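Local coordinates for protein Non-structural maintenance of chromosomes element 1 homolog (Xenopus laevis, PDB 7DG2) that probably acts as a RING-type zinc-finger E3 ubiquitin ligase subunit of the SMC5-SMC6 complex and, paired with Nse3, shapes the Nse4 protein, at the interface of chains A and B. Numbering follows the deposited sequence. Chains: chain A, Non-structural maintenance of chromosomes element 1 homolog; chain B, Non-structural maintenance of chromosomes element 4.

Contact 1: the interface of chains A and B. Residues chain A 102-103, 169, 172; chain B 71-72, 75.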
loop_
_atom_site.group_PDB
_atom_site.type_symbol
_atom_site.label_atom_id
_atom_site.label_comp_id
_atom_site.label_asym_id
_atom_site.label_seq_id
_atom_site.Cartn_x
_atom_site.Cartn_y
_atom_site.Cartn_z
ATOM N N PHE A 102 -13.991 11.894 5.524
ATOM C CA PHE A 102 -14.294 10.473 5.389
ATOM C C PHE A 102 -15.340 10.047 6.415
ATOM O O PHE A 102 -16.313 9.358 6.077
ATOM C CB PHE A 102 -13.030 9.601 5.537
ATOM C CG PHE A 102 -13.331 8.138 5.365
ATOM C CD1 PHE A 102 -13.481 7.602 4.102
ATOM C CD2 PHE A 102 -13.537 7.323 6.466
ATOM C CE1 PHE A 102 -13.806 6.260 3.948
ATOM C CE2 PHE A 102 -13.879 5.997 6.313
ATOM C CZ PHE A 102 -14.013 5.473 5.048
ATOM N N ARG A 103 -15.173 10.476 7.674
ATOM C CA ARG A 103 -16.104 10.052 8.714
ATOM C C ARG A 103 -17.503 10.606 8.464
ATOM O O ARG A 103 -18.492 9.885 8.644
ATOM C CB ARG A 103 -15.612 10.479 10.095
ATOM C CG ARG A 103 -14.347 9.725 10.543
ATOM C CD ARG A 103 -14.067 9.923 12.041
ATOM N NE ARG A 103 -13.950 11.329 12.414
ATOM C CZ ARG A 103 -12.815 12.027 12.393
ATOM N NH1 ARG A 103 -12.813 13.307 12.757
ATOM N NH2 ARG A 103 -11.681 11.456 11.999
ATOM N N LEU A 169 -14.197 -2.049 9.499
ATOM C CA LEU A 169 -14.903 -1.150 10.405
ATOM C C LEU A 169 -16.214 -1.723 10.931
ATOM O O LEU A 169 -16.974 -0.989 11.569
ATOM C CB LEU A 169 -15.181 0.195 9.721
ATOM C CG LEU A 169 -13.944 1.029 9.365
ATOM C CD1 LEU A 169 -14.363 2.421 8.895
ATOM C CD2 LEU A 169 -13.046 1.155 10.543
ATOM N N TYR A 172 -16.489 -1.199 14.686
ATOM C CA TYR A 172 -16.446 0.237 14.917
ATOM C C TYR A 172 -17.789 0.885 14.588
ATOM O O TYR A 172 -18.316 1.692 15.363
ATOM C CB TYR A 172 -15.322 0.846 14.083
ATOM C CG TYR A 172 -15.251 2.335 14.144
ATOM C CD1 TYR A 172 -14.525 2.977 15.139
ATOM C CD2 TYR A 172 -15.917 3.112 13.209
ATOM C CE1 TYR A 172 -14.463 4.352 15.191
ATOM C CE2 TYR A 172 -15.864 4.478 13.255
ATOM C CZ TYR A 172 -15.133 5.095 14.244
ATOM O OH TYR A 172 -15.090 6.464 14.272
ATOM N N MET B 71 -7.675 1.801 7.938
ATOM C CA MET B 71 -8.470 2.959 8.332
ATOM C C MET B 71 -8.799 2.956 9.818
ATOM O O MET B 71 -8.623 3.973 10.494
ATOM C CB MET B 71 -9.765 2.993 7.495
ATOM C CG MET B 71 -10.646 4.208 7.731
ATOM S SD MET B 71 -9.819 5.745 7.285
ATOM C CE MET B 71 -9.779 5.699 5.491
ATOM N N LEU B 72 -9.268 1.827 10.349
ATOM C CA LEU B 72 -9.565 1.721 11.773
ATOM C C LEU B 72 -8.344 2.099 12.605
ATOM O O LEU B 72 -7.237 1.610 12.358
ATOM C CB LEU B 72 -9.995 0.290 12.110
ATOM C CG LEU B 72 -10.192 0.006 13.604
ATOM C CD1 LEU B 72 -11.462 0.688 14.086
ATOM C CD2 LEU B 72 -10.247 -1.494 13.888
ATOM N N PHE B 75 -7.738 7.465 13.084
ATOM C CA PHE B 75 -8.404 8.737 13.369
ATOM C C PHE B 75 -7.832 9.369 14.627
ATOM O O PHE B 75 -7.698 8.699 15.656
ATOM C CB PHE B 75 -9.908 8.534 13.585
ATOM C CG PHE B 75 -10.616 7.832 12.468
ATOM C CD1 PHE B 75 -10.235 8.011 11.156
ATOM C CD2 PHE B 75 -11.695 7.000 12.745
ATOM C CE1 PHE B 75 -10.918 7.366 10.127
ATOM C CE2 PHE B 75 -12.370 6.351 11.732
ATOM C CZ PHE B 75 -11.981 6.536 10.417
#

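Contact 2: the interface of chains A and B. Residues chain A 16, 62, 79-81, 164; chain B 67-69.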
loop_
_atom_site.group_PDB
_atom_site.type_symbol
_atom_site.label_atom_id
_atom_site.label_comp_id
_atom_site.label_asym_id
_atom_site.label_seq_id
_atom_site.Cartn_x
_atom_site.Cartn_y
_atom_site.Cartn_z
ATOM N N MET A 16 -1.216 -7.666 1.558
ATOM C CA MET A 16 -0.901 -6.341 2.086
ATOM C C MET A 16 -0.931 -5.295 0.976
ATOM O O MET A 16 -1.416 -4.169 1.177
ATOM C CB MET A 16 0.475 -6.368 2.769
ATOM C CG MET A 16 0.863 -5.073 3.395
ATOM S SD MET A 16 2.416 -5.196 4.321
ATOM C CE MET A 16 2.625 -6.974 4.381
ATOM N N MET A 62 -3.532 -7.581 13.788
ATOM C CA MET A 62 -3.818 -7.697 12.369
ATOM C C MET A 62 -4.486 -9.050 12.142
ATOM O O MET A 62 -4.212 -10.014 12.862
ATOM C CB MET A 62 -2.520 -7.597 11.535
ATOM C CG MET A 62 -1.734 -6.306 11.790
ATOM S SD MET A 62 -0.077 -6.410 11.069
ATOM C CE MET A 62 -0.515 -6.741 9.388
ATOM N N LEU A 79 -6.869 -7.975 4.667
ATOM C CA LEU A 79 -5.950 -7.777 5.782
ATOM C C LEU A 79 -6.406 -6.526 6.525
ATOM O O LEU A 79 -6.360 -5.422 5.969
ATOM C CB LEU A 79 -4.514 -7.620 5.279
ATOM C CG LEU A 79 -3.481 -7.380 6.389
ATOM C CD1 LEU A 79 -3.402 -8.599 7.335
ATOM C CD2 LEU A 79 -2.111 -7.093 5.769
ATOM N N VAL A 80 -6.870 -6.695 7.761
ATOM C CA VAL A 80 -7.483 -5.591 8.491
ATOM C C VAL A 80 -6.737 -5.344 9.796
ATOM O O VAL A 80 -6.162 -6.250 10.408
ATOM C CB VAL A 80 -8.992 -5.842 8.751
ATOM C CG1 VAL A 80 -9.728 -5.948 7.428
ATOM C CG2 VAL A 80 -9.221 -7.092 9.581
ATOM N N ASN A 81 -6.738 -4.083 10.206
ATOM C CA ASN A 81 -6.240 -3.696 11.508
ATOM C C ASN A 81 -7.323 -3.909 12.559
ATOM O O ASN A 81 -8.519 -3.790 12.279
ATOM C CB ASN A 81 -5.810 -2.234 11.475
ATOM C CG ASN A 81 -5.302 -1.765 12.801
ATOM O OD1 ASN A 81 -4.525 -2.462 13.447
ATOM N ND2 ASN A 81 -5.753 -0.593 13.235
ATOM N N ARG A 164 -13.966 -3.791 1.689
ATOM C CA ARG A 164 -12.816 -3.706 2.589
ATOM C C ARG A 164 -13.119 -2.833 3.796
ATOM O O ARG A 164 -12.745 -3.161 4.930
ATOM C CB ARG A 164 -11.613 -3.141 1.843
ATOM C CG ARG A 164 -10.357 -3.089 2.732
ATOM C CD ARG A 164 -9.394 -2.026 2.258
ATOM N NE ARG A 164 -8.106 -2.066 2.954
ATOM C CZ ARG A 164 -7.021 -1.448 2.496
ATOM N NH1 ARG A 164 -7.075 -0.775 1.358
ATOM N NH2 ARG A 164 -5.879 -1.515 3.159
ATOM N N THR B 67 3.670 -2.174 1.939
ATOM C CA THR B 67 3.397 -1.441 3.168
ATOM C C THR B 67 1.976 -1.739 3.637
ATOM O O THR B 67 1.095 -2.090 2.839
ATOM C CB THR B 67 3.603 0.084 2.977
ATOM O OG1 THR B 67 2.899 0.538 1.807
ATOM C CG2 THR B 67 5.094 0.412 2.827
ATOM N N PHE B 68 1.769 -1.610 4.945
ATOM C CA PHE B 68 0.506 -1.941 5.601
ATOM C C PHE B 68 -0.322 -0.680 5.778
ATOM O O PHE B 68 0.154 0.294 6.366
ATOM C CB PHE B 68 0.777 -2.589 6.958
ATOM C CG PHE B 68 -0.467 -2.891 7.764
ATOM C CD1 PHE B 68 -1.572 -3.501 7.184
ATOM C CD2 PHE B 68 -0.494 -2.615 9.116
ATOM C CE1 PHE B 68 -2.702 -3.798 7.947
ATOM C CE2 PHE B 68 -1.617 -2.922 9.891
ATOM C CZ PHE B 68 -2.711 -3.510 9.307
ATOM N N HIS B 69 -1.553 -0.707 5.273
ATOM C CA HIS B 69 -2.454 0.437 5.324
ATOM C C HIS B 69 -3.798 -0.002 5.874
ATOM O O HIS B 69 -4.229 -1.136 5.666
ATOM C CB HIS B 69 -2.614 1.061 3.937
ATOM C CG HIS B 69 -1.318 1.563 3.382
ATOM N ND1 HIS B 69 -0.892 2.865 3.542
ATOM C CD2 HIS B 69 -0.328 0.918 2.720
ATOM C CE1 HIS B 69 0.297 3.006 2.979
ATOM N NE2 HIS B 69 0.661 1.839 2.476
HETATM O O HOH W 1 -4.524 -3.796 4.694
HETATM O O HOH W 2 -2.222 -3.102 3.646
#

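Contact 1: the interface of chains A and B
An apolar interface, built from two helices of Nse1 and an irregular stretch near the end of the Nse4 construct, joins A:Phe102 and A:Arg103 on one helix and A:Leu169 and A:Tyr172 on the other to B:Met71, B:Leu72 and B:Phe75, and so fastens this Nse4 segment to Nse1 within the Smc5/6 complex. It illustrates how an extended peptide can be held by side-chain packing: across this patch no nitrogen or oxygen of one chain comes within bonding reach of the other. B:Phe75 enters between the two helices. One face of its ring receives the aliphatic part of A:Arg103, whose CD stands 3.9 Å from the ring centroid in a CH-pi contact, displaced toward the rim. A bend at chi3 (-56°) then turns the guanidinium back along the phenylalanine, its plane 66° from that of the ring, with NH2 near CB and CG rather than stacked flat. The opposite face looks toward the backbone O of B:Met71, again off centre, while the phenol of A:Tyr172 comes to the ring's edge, CZ lying 3.9 Å from CE2. Farther up the peptide, B:Leu72 and A:Leu169 run past each other in opposite directions, and methyl CD2 of A:Leu169 packs 3.5 Å from CB of B:Leu72. The CD1 branch of B:Leu72 touches the root of A:Tyr172, 3.9 Å from its CB. B:Met71 meets A:Phe102 tip to tip. Its chain folds at chi2 and chi3, which carries the terminal methyl CE over the centre of the A:Phe102 ring, 4.0 Å above its plane.

Contact 2: the interface of chains A and B
B:Phe68 of Nse4 plugs into an apolar pocket of Nse1 formed by A:Met16 on helix 6-18, A:Met62 on strand 62-68, and A:Leu79 and A:Asn81 on strand 75-81. It serves as an example of an anchor residue in an otherwise irregular peptide. Its CB lies 4.1 Å from the sulfur SD of A:Met16. With CG anti to the backbone N (chi1 176°), the ring is directed away from the peptide toward the strands. CG and CD2 are touched by methyl CE of A:Met62, and CD1 also meets CD2 of A:Leu79 at 3.9 Å. CE1 lies against CG of the same leucine, whereas CE2 faces CG and SD of A:Met62. At the tip, CZ touches CG of A:Met62 and, from another direction, CB of A:Asn81, 4.0 Å away. A:Met62 reaches the ring tip to tip, and its bend at chi3 (57°) brings CE over the middle of one face, 3.8 Å from the centroid.

Polar atoms of the flanking backbone are bridged to Nse1. The carbonyl O of B:His69 accepts a hydrogen bond from NH2 of A:Arg164 at 3.0 Å, the arginine arriving extended from CG to NE. That carbonyl also contacts water 1, which holds O of A:Leu79. Water 1 is joined to water 2, which takes a nearly straight hydrogen bond (167° at H) from N of B:His69 and reaches O of A:Met16. Within Nse4, NE2 of the imidazole pairs with OG1 of B:Thr67 at 2.7 Å, which probably helps fix the rotation of the imidazole. The site thus gives Nse1 a hydrophobic socket, rimmed by an arginine-to-carbonyl hydrogen bond and water bridges, that fixes the position of the Nse4 peptide.

Contact 1 and contact 2 lie about 13 Å apart, measured between the centres of their C-alpha atoms, and belong to one short run of Nse4, residues 67 to 75, that has no regular secondary structure. On Nse1 they share helix 163-176, which contributes A:Arg164 to contact 2 and A:Leu169 and A:Tyr172 to contact 1. The remaining supports differ: helix 6-18 and strands 62-68 and 75-81 in one case, helix 96-111 in the other. Gripped at successive points, the Nse4 segment is laid along Nse1 across several elements, consistent with Nse1 helping to shape Nse4.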